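Side-chain contacts in mandelate racemase/muconate lactonizing enzyme family protein (Azoarcus sp., PDB 2QDE), which belongs to the mandelate racemase/muconate lactonizing enzyme family of the enolase superfamily and carries a barium ion in its barrel domain: residues Thr6-Ile11 with Ser67-Phe72; Asp230-Leu235 with Thr241-Asp246; Glu247-Leu252 with Asp265-Lys270. All coordinates share one frame; numbering follows the deposited sequence.

Contact 1 (Thr6-Ile11 with Ser67-Phe72)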
ATOM      1  N   THR A   6      51.241  -8.799   8.687  1.00 22.47           N
ATOM      2  CA  THR A   6      52.000 -10.028   8.888  1.00 22.73           C
ATOM      3  C   THR A   6      51.679 -10.717  10.202  1.00 22.68           C
ATOM      4  O   THR A   6      52.088 -11.857  10.425  1.00 23.20           O
ATOM      5  CB  THR A   6      53.506  -9.738   8.884  1.00 22.53           C
ATOM      6  OG1 THR A   6      53.808  -8.837   9.953  1.00 23.22           O
ATOM      7  CG2 THR A   6      53.925  -9.109   7.573  1.00 24.19           C
ATOM      8  N   LYS A   7      50.948 -10.030  11.073  1.00 23.68           N
ATOM      9  CA  LYS A   7      50.618 -10.597  12.367  1.00 22.51           C
ATOM     10  C   LYS A   7      49.335  -9.997  12.926  1.00 22.38           C
ATOM     11  O   LYS A   7      49.147  -8.783  12.920  1.00 20.17           O
ATOM     12  CB  LYS A   7      51.793 -10.354  13.319  1.00 24.44           C
ATOM     13  CG  LYS A   7      51.705 -10.988  14.694  1.00 26.85           C
ATOM     14  CD  LYS A   7      53.036 -10.751  15.422  1.00 29.94           C
ATOM     15  CE  LYS A   7      52.877 -10.773  16.933  1.00 33.36           C
ATOM     16  NZ  LYS A   7      54.135 -10.342  17.630  1.00 34.74           N
ATOM     17  N   VAL A   8      48.445 -10.863  13.401  1.00 20.89           N
ATOM     18  CA  VAL A   8      47.190 -10.412  13.974  1.00 19.87           C
ATOM     19  C   VAL A   8      47.161 -10.845  15.433  1.00 21.64           C
ATOM     20  O   VAL A   8      47.256 -12.037  15.744  1.00 21.58           O
ATOM     21  CB  VAL A   8      45.991 -11.010  13.204  1.00 19.64           C
ATOM     22  CG1 VAL A   8      44.687 -10.548  13.820  1.00 19.00           C
ATOM     23  CG2 VAL A   8      46.065 -10.590  11.745  1.00 17.82           C
ATOM     24  N   GLU A   9      47.036  -9.869  16.328  1.00 20.70           N
ATOM     25  CA  GLU A   9      47.028 -10.133  17.763  1.00 22.01           C
ATOM     26  C   GLU A   9      45.794  -9.600  18.491  1.00 21.83           C
ATOM     27  O   GLU A   9      45.470  -8.416  18.397  1.00 21.14           O
ATOM     28  CB  GLU A   9      48.299  -9.540  18.388  1.00 22.47           C
ATOM     29  CG  GLU A   9      48.267  -9.407  19.900  1.00 24.09           C
ATOM     30  CD  GLU A   9      49.544  -8.801  20.450  1.00 26.63           C
ATOM     31  OE1 GLU A   9      50.256  -8.118  19.681  1.00 26.90           O
ATOM     32  OE2 GLU A   9      49.832  -8.994  21.652  1.00 28.31           O
ATOM     33  N   VAL A  10      45.126 -10.485  19.232  1.00 20.10           N
ATOM     34  CA  VAL A  10      43.932 -10.125  19.993  1.00 20.69           C
ATOM     35  C   VAL A  10      44.169 -10.342  21.483  1.00 20.12           C
ATOM     36  O   VAL A  10      44.438 -11.459  21.915  1.00 21.26           O
ATOM     37  CB  VAL A  10      42.713 -10.962  19.556  1.00 19.24           C
ATOM     38  CG1 VAL A  10      41.494 -10.563  20.371  1.00 19.65           C
ATOM     39  CG2 VAL A  10      42.450 -10.753  18.074  1.00 19.72           C
ATOM     40  N   ILE A  11      44.064  -9.263  22.253  1.00 19.76           N
ATOM     41  CA  ILE A  11      44.291  -9.285  23.694  1.00 19.13           C
ATOM     42  C   ILE A  11      43.006  -9.111  24.497  1.00 20.13           C
ATOM     43  O   ILE A  11      42.336  -8.079  24.397  1.00 20.17           O
ATOM     44  CB  ILE A  11      45.242  -8.139  24.112  1.00 20.86           C
ATOM     45  CG1 ILE A  11      46.482  -8.138  23.220  1.00 19.39           C
ATOM     46  CG2 ILE A  11      45.612  -8.275  25.580  1.00 18.70           C
ATOM     47  CD1 ILE A  11      47.324  -6.902  23.369  1.00 21.82           C
ATOM     48  N   SER A  67      37.885 -15.490  18.293  1.00 18.29           N
ATOM     49  CA  SER A  67      37.856 -16.590  17.347  1.00 16.47           C
ATOM     50  C   SER A  67      37.571 -16.127  15.923  1.00 18.43           C
ATOM     51  O   SER A  67      38.271 -16.517  14.988  1.00 16.64           O
ATOM     52  CB  SER A  67      36.820 -17.630  17.761  1.00 16.37           C
ATOM     53  OG  SER A  67      36.843 -18.717  16.857  1.00 19.46           O
ATOM     54  N   MET A  68      36.554 -15.290  15.743  1.00 16.33           N
ATOM     55  CA  MET A  68      36.245 -14.849  14.392  1.00 16.40           C
ATOM     56  C   MET A  68      37.424 -14.112  13.768  1.00 16.25           C
ATOM     57  O   MET A  68      37.748 -14.333  12.606  1.00 17.66           O
ATOM     58  CB  MET A  68      34.997 -13.962  14.364  1.00 16.49           C
ATOM     59  CG  MET A  68      34.467 -13.721  12.946  1.00 14.34           C
ATOM     60  SD  MET A  68      34.142 -15.258  12.037  1.00  9.12           S
ATOM     61  CE  MET A  68      32.845 -15.931  12.977  1.00 12.34           C
ATOM     62  N   ILE A  69      38.078 -13.253  14.537  1.00 16.35           N
ATOM     63  CA  ILE A  69      39.217 -12.510  14.010  1.00 17.77           C
ATOM     64  C   ILE A  69      40.428 -13.412  13.752  1.00 18.50           C
ATOM     65  O   ILE A  69      41.040 -13.349  12.689  1.00 18.97           O
ATOM     66  CB  ILE A  69      39.644 -11.374  14.972  1.00 16.37           C
ATOM     67  CG1 ILE A  69      38.561 -10.292  15.020  1.00 17.53           C
ATOM     68  CG2 ILE A  69      40.968 -10.766  14.517  1.00 16.37           C
ATOM     69  CD1 ILE A  69      38.916  -9.108  15.898  1.00 16.03           C
ATOM     70  N   CYS A  70      40.761 -14.255  14.720  1.00 18.38           N
ATOM     71  CA  CYS A  70      41.921 -15.130  14.585  1.00 19.83           C
ATOM     72  C   CYS A  70      41.751 -16.378  13.728  1.00 21.18           C
ATOM     73  O   CYS A  70      42.638 -16.710  12.937  1.00 22.68           O
ATOM     74  CB  CYS A  70      42.424 -15.518  15.971  1.00 20.33           C
ATOM     75  SG  CYS A  70      43.081 -14.100  16.876  1.00 23.08           S
ATOM     76  N   ASP A  71      40.621 -17.060  13.864  1.00 21.37           N
ATOM     77  CA  ASP A  71      40.381 -18.281  13.101  1.00 23.09           C
ATOM     78  C   ASP A  71      39.842 -18.065  11.696  1.00 23.27           C
ATOM     79  O   ASP A  71      39.906 -18.970  10.863  1.00 23.00           O
ATOM     80  CB  ASP A  71      39.416 -19.202  13.858  1.00 24.67           C
ATOM     81  CG  ASP A  71      40.019 -19.766  15.131  1.00 26.78           C
ATOM     82  OD1 ASP A  71      41.135 -20.319  15.059  1.00 28.68           O
ATOM     83  OD2 ASP A  71      39.379 -19.667  16.197  1.00 27.38           O
ATOM     84  N   PHE A  72      39.314 -16.872  11.428  1.00 22.21           N
ATOM     85  CA  PHE A  72      38.741 -16.578  10.123  1.00 21.25           C
ATOM     86  C   PHE A  72      39.268 -15.329   9.426  1.00 22.18           C
ATOM     87  O   PHE A  72      39.909 -15.428   8.379  1.00 22.78           O
ATOM     88  CB  PHE A  72      37.219 -16.491  10.247  1.00 21.16           C
ATOM     89  CG  PHE A  72      36.573 -17.804  10.567  1.00 20.92           C
ATOM     90  CD1 PHE A  72      36.227 -18.689   9.547  1.00 20.68           C
ATOM     91  CD2 PHE A  72      36.357 -18.182  11.890  1.00 19.56           C
ATOM     92  CE1 PHE A  72      35.673 -19.936   9.840  1.00 21.99           C
ATOM     93  CE2 PHE A  72      35.804 -19.427  12.193  1.00 20.89           C
ATOM     94  CZ  PHE A  72      35.461 -20.304  11.166  1.00 21.28           C
TER

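Contact 2 (Asp230-Leu235 with Thr241-Asp246). With BA (barium ion), chain I.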
ATOM      1  N   ASP A 230       6.767  -2.741  13.189  1.00 20.02           N
ATOM      2  CA  ASP A 230       5.340  -2.452  13.045  1.00 22.44           C
ATOM      3  C   ASP A 230       4.850  -1.869  14.371  1.00 21.55           C
ATOM      4  O   ASP A 230       4.080  -0.912  14.389  1.00 21.53           O
ATOM      5  CB  ASP A 230       4.541  -3.716  12.711  1.00 23.78           C
ATOM      6  CG  ASP A 230       4.893  -4.285  11.340  1.00 28.47           C
ATOM      7  OD1 ASP A 230       4.906  -3.511  10.361  1.00 30.42           O
ATOM      8  OD2 ASP A 230       5.156  -5.504  11.243  1.00 31.59           O
ATOM      9  N   GLY A 231       5.311  -2.449  15.477  1.00 19.65           N
ATOM     10  CA  GLY A 231       4.919  -1.955  16.783  1.00 19.61           C
ATOM     11  C   GLY A 231       5.431  -0.539  17.007  1.00 18.61           C
ATOM     12  O   GLY A 231       4.711   0.313  17.529  1.00 19.27           O
ATOM     13  N   MET A 232       6.676  -0.282  16.617  1.00 17.49           N
ATOM     14  CA  MET A 232       7.258   1.041  16.781  1.00 16.38           C
ATOM     15  C   MET A 232       6.415   2.047  16.003  1.00 19.25           C
ATOM     16  O   MET A 232       6.113   3.135  16.498  1.00 18.28           O
ATOM     17  CB  MET A 232       8.702   1.053  16.274  1.00 15.41           C
ATOM     18  CG  MET A 232       9.698   0.308  17.180  1.00 15.58           C
ATOM     19  SD  MET A 232      10.226   1.247  18.636  1.00  8.30           S
ATOM     20  CE  MET A 232      11.472   2.336  17.865  1.00 13.90           C
ATOM     21  N   ALA A 233       6.022   1.673  14.787  1.00 19.44           N
ATOM     22  CA  ALA A 233       5.196   2.546  13.965  1.00 21.26           C
ATOM     23  C   ALA A 233       3.840   2.703  14.653  1.00 21.07           C
ATOM     24  O   ALA A 233       3.358   3.817  14.830  1.00 23.04           O
ATOM     25  CB  ALA A 233       5.013   1.953  12.564  1.00 19.19           C
ATOM     26  N   ARG A 234       3.246   1.584  15.064  1.00 22.56           N
ATOM     27  CA  ARG A 234       1.942   1.615  15.725  1.00 24.14           C
ATOM     28  C   ARG A 234       1.963   2.466  17.005  1.00 25.23           C
ATOM     29  O   ARG A 234       0.955   3.085  17.367  1.00 24.68           O
ATOM     30  CB  ARG A 234       1.480   0.195  16.063  1.00 24.83           C
ATOM     31  CG  ARG A 234       0.015   0.115  16.475  1.00 26.28           C
ATOM     32  CD  ARG A 234      -0.316  -1.204  17.159  1.00 26.09           C
ATOM     33  NE  ARG A 234       0.134  -2.351  16.381  1.00 25.72           N
ATOM     34  CZ  ARG A 234       1.067  -3.207  16.788  1.00 24.84           C
ATOM     35  NH1 ARG A 234       1.650  -3.043  17.964  1.00 23.24           N
ATOM     36  NH2 ARG A 234       1.415  -4.228  16.016  1.00 27.69           N
ATOM     37  N   LEU A 235       3.110   2.494  17.680  1.00 23.00           N
ATOM     38  CA  LEU A 235       3.264   3.269  18.905  1.00 21.72           C
ATOM     39  C   LEU A 235       3.280   4.747  18.564  1.00 22.01           C
ATOM     40  O   LEU A 235       2.639   5.556  19.237  1.00 22.74           O
ATOM     41  CB  LEU A 235       4.569   2.894  19.617  1.00 21.14           C
ATOM     42  CG  LEU A 235       4.799   3.489  21.007  1.00 22.48           C
ATOM     43  CD1 LEU A 235       3.686   3.045  21.947  1.00 23.22           C
ATOM     44  CD2 LEU A 235       6.152   3.021  21.549  1.00 22.34           C
ATOM     45  N   THR A 241       5.098  11.768  22.194  1.00 19.23           N
ATOM     46  CA  THR A 241       6.540  11.751  22.417  1.00 17.42           C
ATOM     47  C   THR A 241       7.311  11.093  21.280  1.00 16.26           C
ATOM     48  O   THR A 241       6.984   9.989  20.852  1.00 17.72           O
ATOM     49  CB  THR A 241       6.871  11.022  23.732  1.00 16.60           C
ATOM     50  OG1 THR A 241       5.993  11.487  24.763  1.00 17.75           O
ATOM     51  CG2 THR A 241       8.318  11.289  24.139  1.00 15.83           C
ATOM     52  N   PRO A 242       8.359  11.768  20.783  1.00 16.14           N
ATOM     53  CA  PRO A 242       9.169  11.222  19.689  1.00 15.85           C
ATOM     54  C   PRO A 242       9.729   9.859  20.074  1.00 15.77           C
ATOM     55  O   PRO A 242      10.110   9.649  21.219  1.00 16.08           O
ATOM     56  CB  PRO A 242      10.274  12.262  19.521  1.00 14.01           C
ATOM     57  CG  PRO A 242       9.619  13.534  19.972  1.00 16.73           C
ATOM     58  CD  PRO A 242       8.862  13.088  21.198  1.00 15.90           C
ATOM     59  N   ILE A 243       9.768   8.942  19.112  1.00 15.84           N
ATOM     60  CA  ILE A 243      10.280   7.601  19.334  1.00 15.34           C
ATOM     61  C   ILE A 243      11.543   7.412  18.489  1.00 17.80           C
ATOM     62  O   ILE A 243      11.481   7.480  17.260  1.00 17.44           O
ATOM     63  CB  ILE A 243       9.239   6.538  18.919  1.00 16.34           C
ATOM     64  CG1 ILE A 243       7.912   6.778  19.651  1.00 17.47           C
ATOM     65  CG2 ILE A 243       9.779   5.143  19.187  1.00 14.32           C
ATOM     66  CD1 ILE A 243       8.003   6.687  21.163  1.00 18.97           C
ATOM     67  N   TYR A 244      12.677   7.182  19.149  1.00 15.80           N
ATOM     68  CA  TYR A 244      13.956   6.981  18.464  1.00 15.87           C
ATOM     69  C   TYR A 244      14.340   5.503  18.430  1.00 16.73           C
ATOM     70  O   TYR A 244      14.002   4.748  19.342  1.00 17.17           O
ATOM     71  CB  TYR A 244      15.070   7.768  19.161  1.00 16.16           C
ATOM     72  CG  TYR A 244      15.155   9.228  18.764  1.00 18.55           C
ATOM     73  CD1 TYR A 244      14.007  10.020  18.660  1.00 18.02           C
ATOM     74  CD2 TYR A 244      16.390   9.826  18.534  1.00 17.03           C
ATOM     75  CE1 TYR A 244      14.094  11.377  18.338  1.00 18.65           C
ATOM     76  CE2 TYR A 244      16.489  11.178  18.211  1.00 19.81           C
ATOM     77  CZ  TYR A 244      15.339  11.946  18.117  1.00 18.93           C
ATOM     78  OH  TYR A 244      15.448  13.278  17.797  1.00 21.97           O
ATOM     79  N   ALA A 245      15.064   5.101  17.388  1.00 14.42           N
ATOM     80  CA  ALA A 245      15.482   3.715  17.243  1.00 14.88           C
ATOM     81  C   ALA A 245      16.988   3.528  17.427  1.00 15.57           C
ATOM     82  O   ALA A 245      17.785   4.277  16.863  1.00 14.19           O
ATOM     83  CB  ALA A 245      15.072   3.201  15.876  1.00 13.51           C
ATOM     84  N   ASP A 246      17.371   2.536  18.226  1.00 15.93           N
ATOM     85  CA  ASP A 246      18.780   2.227  18.437  1.00 16.49           C
ATOM     86  C   ASP A 246      18.972   0.797  17.959  1.00 16.72           C
ATOM     87  O   ASP A 246      19.409   0.562  16.832  1.00 15.41           O
ATOM     88  CB  ASP A 246      19.163   2.339  19.916  1.00 18.34           C
ATOM     89  CG  ASP A 246      20.601   1.906  20.187  1.00 19.86           C
ATOM     90  OD1 ASP A 246      21.334   1.552  19.233  1.00 19.45           O
ATOM     91  OD2 ASP A 246      21.001   1.923  21.371  1.00 20.03           O
TER
HETATM   92 BA    BA I 401      19.892   1.672  23.771  1.00 50.18          BA

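Contact 3 (Glu247-Leu252 with Asp265-Lys270)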
ATOM      1  N   GLU A 247      18.610  -0.153  18.816  1.00 15.14           N
ATOM      2  CA  GLU A 247      18.730  -1.559  18.482  1.00 16.58           C
ATOM      3  C   GLU A 247      18.089  -1.896  17.135  1.00 16.56           C
ATOM      4  O   GLU A 247      18.612  -2.723  16.396  1.00 16.69           O
ATOM      5  CB  GLU A 247      18.117  -2.427  19.589  1.00 17.22           C
ATOM      6  CG  GLU A 247      18.976  -2.527  20.846  1.00 19.42           C
ATOM      7  CD  GLU A 247      18.728  -1.407  21.849  1.00 21.83           C
ATOM      8  OE1 GLU A 247      18.333  -0.290  21.444  1.00 20.69           O
ATOM      9  OE2 GLU A 247      18.941  -1.652  23.056  1.00 23.21           O
ATOM     10  N   SER A 248      16.966  -1.256  16.816  1.00 15.18           N
ATOM     11  CA  SER A 248      16.284  -1.509  15.548  1.00 15.58           C
ATOM     12  C   SER A 248      17.090  -1.031  14.343  1.00 16.03           C
ATOM     13  O   SER A 248      16.968  -1.592  13.253  1.00 16.63           O
ATOM     14  CB  SER A 248      14.911  -0.833  15.524  1.00 15.54           C
ATOM     15  OG  SER A 248      14.036  -1.424  16.468  1.00 17.85           O
ATOM     16  N   ALA A 249      17.909   0.001  14.545  1.00 15.95           N
ATOM     17  CA  ALA A 249      18.728   0.574  13.476  1.00 15.65           C
ATOM     18  C   ALA A 249      20.151   0.031  13.467  1.00 17.11           C
ATOM     19  O   ALA A 249      21.085   0.697  13.927  1.00 16.92           O
ATOM     20  CB  ALA A 249      18.762   2.089  13.608  1.00 15.65           C
ATOM     21  N   GLN A 250      20.320  -1.169  12.925  1.00 16.88           N
ATOM     22  CA  GLN A 250      21.641  -1.780  12.873  1.00 17.81           C
ATOM     23  C   GLN A 250      22.211  -1.906  11.458  1.00 16.75           C
ATOM     24  O   GLN A 250      23.315  -1.430  11.175  1.00 18.02           O
ATOM     25  CB  GLN A 250      21.589  -3.157  13.537  1.00 17.89           C
ATOM     26  CG  GLN A 250      22.895  -3.918  13.497  1.00 17.97           C
ATOM     27  CD  GLN A 250      22.760  -5.300  14.091  1.00 19.51           C
ATOM     28  OE1 GLN A 250      22.404  -5.452  15.263  1.00 20.18           O
ATOM     29  NE2 GLN A 250      23.037  -6.317  13.288  1.00 19.01           N
ATOM     30  N   GLU A 251      21.461  -2.550  10.574  1.00 16.96           N
ATOM     31  CA  GLU A 251      21.905  -2.752   9.199  1.00 16.50           C
ATOM     32  C   GLU A 251      21.283  -1.737   8.244  1.00 17.36           C
ATOM     33  O   GLU A 251      20.261  -1.120   8.556  1.00 16.35           O
ATOM     34  CB  GLU A 251      21.537  -4.163   8.728  1.00 16.12           C
ATOM     35  CG  GLU A 251      22.028  -5.303   9.626  1.00 18.43           C
ATOM     36  CD  GLU A 251      23.546  -5.365   9.752  1.00 20.32           C
ATOM     37  OE1 GLU A 251      24.248  -4.856   8.855  1.00 21.99           O
ATOM     38  OE2 GLU A 251      24.035  -5.941  10.748  1.00 20.47           O
ATOM     39  N   LEU A 252      21.902  -1.576   7.077  1.00 16.01           N
ATOM     40  CA  LEU A 252      21.391  -0.646   6.082  1.00 16.87           C
ATOM     41  C   LEU A 252      19.936  -0.972   5.753  1.00 17.56           C
ATOM     42  O   LEU A 252      19.103  -0.075   5.696  1.00 16.92           O
ATOM     43  CB  LEU A 252      22.233  -0.702   4.804  1.00 18.03           C
ATOM     44  CG  LEU A 252      23.675  -0.205   4.889  1.00 18.62           C
ATOM     45  CD1 LEU A 252      24.284  -0.244   3.497  1.00 19.60           C
ATOM     46  CD2 LEU A 252      23.722   1.215   5.446  1.00 19.36           C
ATOM     47  N   ASP A 265      11.465   8.631  14.837  1.00 16.34           N
ATOM     48  CA  ASP A 265      11.561  10.085  14.733  1.00 16.76           C
ATOM     49  C   ASP A 265      13.023  10.518  14.846  1.00 17.08           C
ATOM     50  O   ASP A 265      13.354  11.692  14.683  1.00 13.71           O
ATOM     51  CB  ASP A 265      10.749  10.738  15.850  1.00 18.65           C
ATOM     52  CG  ASP A 265       9.265  10.453  15.729  1.00 20.93           C
ATOM     53  OD1 ASP A 265       8.680  10.861  14.704  1.00 20.56           O
ATOM     54  OD2 ASP A 265       8.691   9.821  16.650  1.00 21.36           O
ATOM     55  N   GLY A 266      13.892   9.551  15.125  1.00 15.13           N
ATOM     56  CA  GLY A 266      15.311   9.824  15.281  1.00 14.76           C
ATOM     57  C   GLY A 266      16.060   8.513  15.412  1.00 13.69           C
ATOM     58  O   GLY A 266      15.434   7.467  15.588  1.00 11.00           O
ATOM     59  N   LEU A 267      17.390   8.562  15.357  1.00 12.79           N
ATOM     60  CA  LEU A 267      18.189   7.335  15.418  1.00 15.18           C
ATOM     61  C   LEU A 267      19.431   7.442  16.305  1.00 14.48           C
ATOM     62  O   LEU A 267      19.960   8.531  16.508  1.00 15.93           O
ATOM     63  CB  LEU A 267      18.651   6.971  14.003  1.00 14.16           C
ATOM     64  CG  LEU A 267      17.636   6.967  12.853  1.00 14.72           C
ATOM     65  CD1 LEU A 267      18.379   7.066  11.520  1.00 14.86           C
ATOM     66  CD2 LEU A 267      16.781   5.717  12.910  1.00 12.60           C
ATOM     67  N   MET A 268      19.882   6.306  16.835  1.00 14.48           N
ATOM     68  CA  MET A 268      21.103   6.268  17.636  1.00 16.16           C
ATOM     69  C   MET A 268      22.033   5.305  16.911  1.00 15.26           C
ATOM     70  O   MET A 268      21.584   4.314  16.332  1.00 15.12           O
ATOM     71  CB  MET A 268      20.888   5.723  19.057  1.00 15.48           C
ATOM     72  CG  MET A 268      19.466   5.598  19.539  1.00 22.48           C
ATOM     73  SD  MET A 268      18.590   7.145  19.680  1.00 23.19           S
ATOM     74  CE  MET A 268      19.824   8.164  20.413  1.00 17.87           C
ATOM     75  N   ILE A 269      23.326   5.586  16.937  1.00 15.84           N
ATOM     76  CA  ILE A 269      24.276   4.701  16.292  1.00 15.98           C
ATOM     77  C   ILE A 269      25.442   4.397  17.228  1.00 15.78           C
ATOM     78  O   ILE A 269      25.694   5.133  18.177  1.00 15.38           O
ATOM     79  CB  ILE A 269      24.837   5.344  14.999  1.00 14.79           C
ATOM     80  CG1 ILE A 269      25.692   4.334  14.226  1.00 14.79           C
ATOM     81  CG2 ILE A 269      25.682   6.564  15.350  1.00 12.33           C
ATOM     82  CD1 ILE A 269      26.286   4.888  12.945  1.00 17.13           C
ATOM     83  N   LYS A 270      26.119   3.280  16.975  1.00 17.09           N
ATOM     84  CA  LYS A 270      27.326   2.901  17.712  1.00 16.48           C
ATOM     85  C   LYS A 270      28.209   2.322  16.621  1.00 16.84           C
ATOM     86  O   LYS A 270      27.740   1.532  15.802  1.00 16.91           O
ATOM     87  CB  LYS A 270      27.061   1.840  18.793  1.00 18.60           C
ATOM     88  CG  LYS A 270      26.369   2.370  20.042  1.00 19.30           C
ATOM     89  CD  LYS A 270      26.471   1.377  21.190  1.00 23.79           C
ATOM     90  CE  LYS A 270      25.738   1.867  22.438  1.00 25.58           C
ATOM     91  NZ  LYS A 270      24.284   2.011  22.202  1.00 29.78           N
TER

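Contact 1 (Thr6-Ile11 with Ser67-Phe72)
Val-10 meets a thiol and a methyl with one and the same branch. Its CG2 lies 3.6 Å from SG of Cys-70 and 3.9 Å from CG2 of Ile-69. No hydrogen bond crosses between the strand 6-11 and the helix 67-72, so the contact is wholly apolar. Val-8, two residues back on the same face of the strand, adds its CG1, which is 3.8 Å from CG2 of Ile-69. The Ile-69 methyl therefore touches both valines. It can do so because CG2 stands anti to the backbone N, with CG1 at chi1 -68°. The valine side chains meet Ile-69 at a slant. All four residues are buried. The helix runs nearly antiparallel to the strand, at 156°. On the helix side turned to the second subunit, OG of Ser-67 bonds OD2 of Asp-71 at 2.8 Å, using the carboxylate's anti lone pair. OD1 of Asp-71 forms a salt bridge with Arg-385. This is helix-on-sheet packing in the N-terminal domain. Helix 62-78 lies over one face of the antiparallel sheet, where strand 5-15 is flanked by strands 31-40 and 385-387, and Cys-70 also reaches Arg-385 and Val-387.

Contact 2 (Asp230-Leu235 with Thr241-Asp246)
This is a buried helix-to-strand contact within a beta-alpha-beta unit of the C-terminal barrel domain. The domain belongs to the TIM-barrel clan. Helix 229-236 follows strand 220-221 and leads into strand 243-245, which lies parallel to the first strand. The helix segment runs back along the later strand at 159°, with the two axes 9.8 Å apart. Met-232 and Leu-235 reach from the helix to Ile-243 on the strand, and no hydrogen bond links the two segments.

Met-232 works with its far end. Its chain bends at chi2 (-79°) and again at chi3, which brings the terminal methyl close to the strand. CE comes 3.5 Å from CG2 of Ile-243, and SD lies 4.0 Å from the same methyl. CE also lies 4.2 Å from CB of Ala-245. Leu-235 takes the other branch of Ile-243: its CD2 is 4.1 Å from CD1. The leucine and isoleucine side chains cross at about a right angle. Ile-243 is thus met through two separate methyls, one for each helix residue. Ile-209 of helix 202-212 touches both Leu-235 and Ile-243, and Pro-223 touches both Met-232 and Leu-235.

Beyond the strand, Asp-246 belongs to the barium site, together with Asp-195, Asn-197 and Glu-221. Its OD1 is held by Lys-273 in a salt bridge and by Tyr-57 in a hydrogen bond. Its other oxygen, OD2, binds the barium ion at 2.7 Å.

Contact 3 (Glu247-Leu252 with Asp265-Lys270)
The apolar part of this contact is one methyl against another. CB of Ala-249 points at strand 266-269 and lies 4.2 Å from CD2 of Leu-267. The leucine brings that methyl closer by its end, with CG anti to the carbonyl carbon (chi1 -48°). The contact is small, 91 Å² in all, and buried.

Polar links between the two segments are indirect. No hydrogen bond joins them. The carbonyl oxygens of Ala-249 and Met-268 stand 4.4 Å apart, and Lys-273 NZ donates to both, weakly to Ala-249. Trp-283 NE1 gives Ala-249 O a second hydrogen bond.

Within the loop 247-252, NE2 of Gln-250 bonds OE2 of Glu-251 at 2.8 Å. The bond is nearly straight, at 172°. The partner lies close to the amide plane of Gln-250, and the donor meets OE2 on its anti side, 20° out of the carboxylate plane. Asn-101 binds the same OE2, so two donors hold this oxygen. Glu-251 is the N-cap residue of the next helix.

In the barrel domain, the loop leads from strand 243-245 into helix 252-261. Leu-255 and Ile-258 of that helix touch Ala-249. Strand 266-269 runs between strands 243-245 and 294-296, and Trp-283 of helix 277-290 packs on Leu-267.

Contact 1 comes first along the chain. It closes a loop of 55 residues and ties strand 5-15 to helix 62-78 in the N-terminal domain. Contacts 2 and 3 follow in the barrel domain. Contact 2 closes a short connection of five residues, and contact 3 spans 12 residues that are mostly helix. The three are in series; none nests or crosses. Contact 1 stands apart, its centre about 39 Å from that of contact 2 and 28 Å from that of contact 3. Contacts 2 and 3 touch. Their strands 243-245 and 266-269 are parallel neighbours, joined by backbone hydrogen bonds, among them probable ones from Met-268 N to Ala-245 O and from Asp-265 N to Ile-243 O.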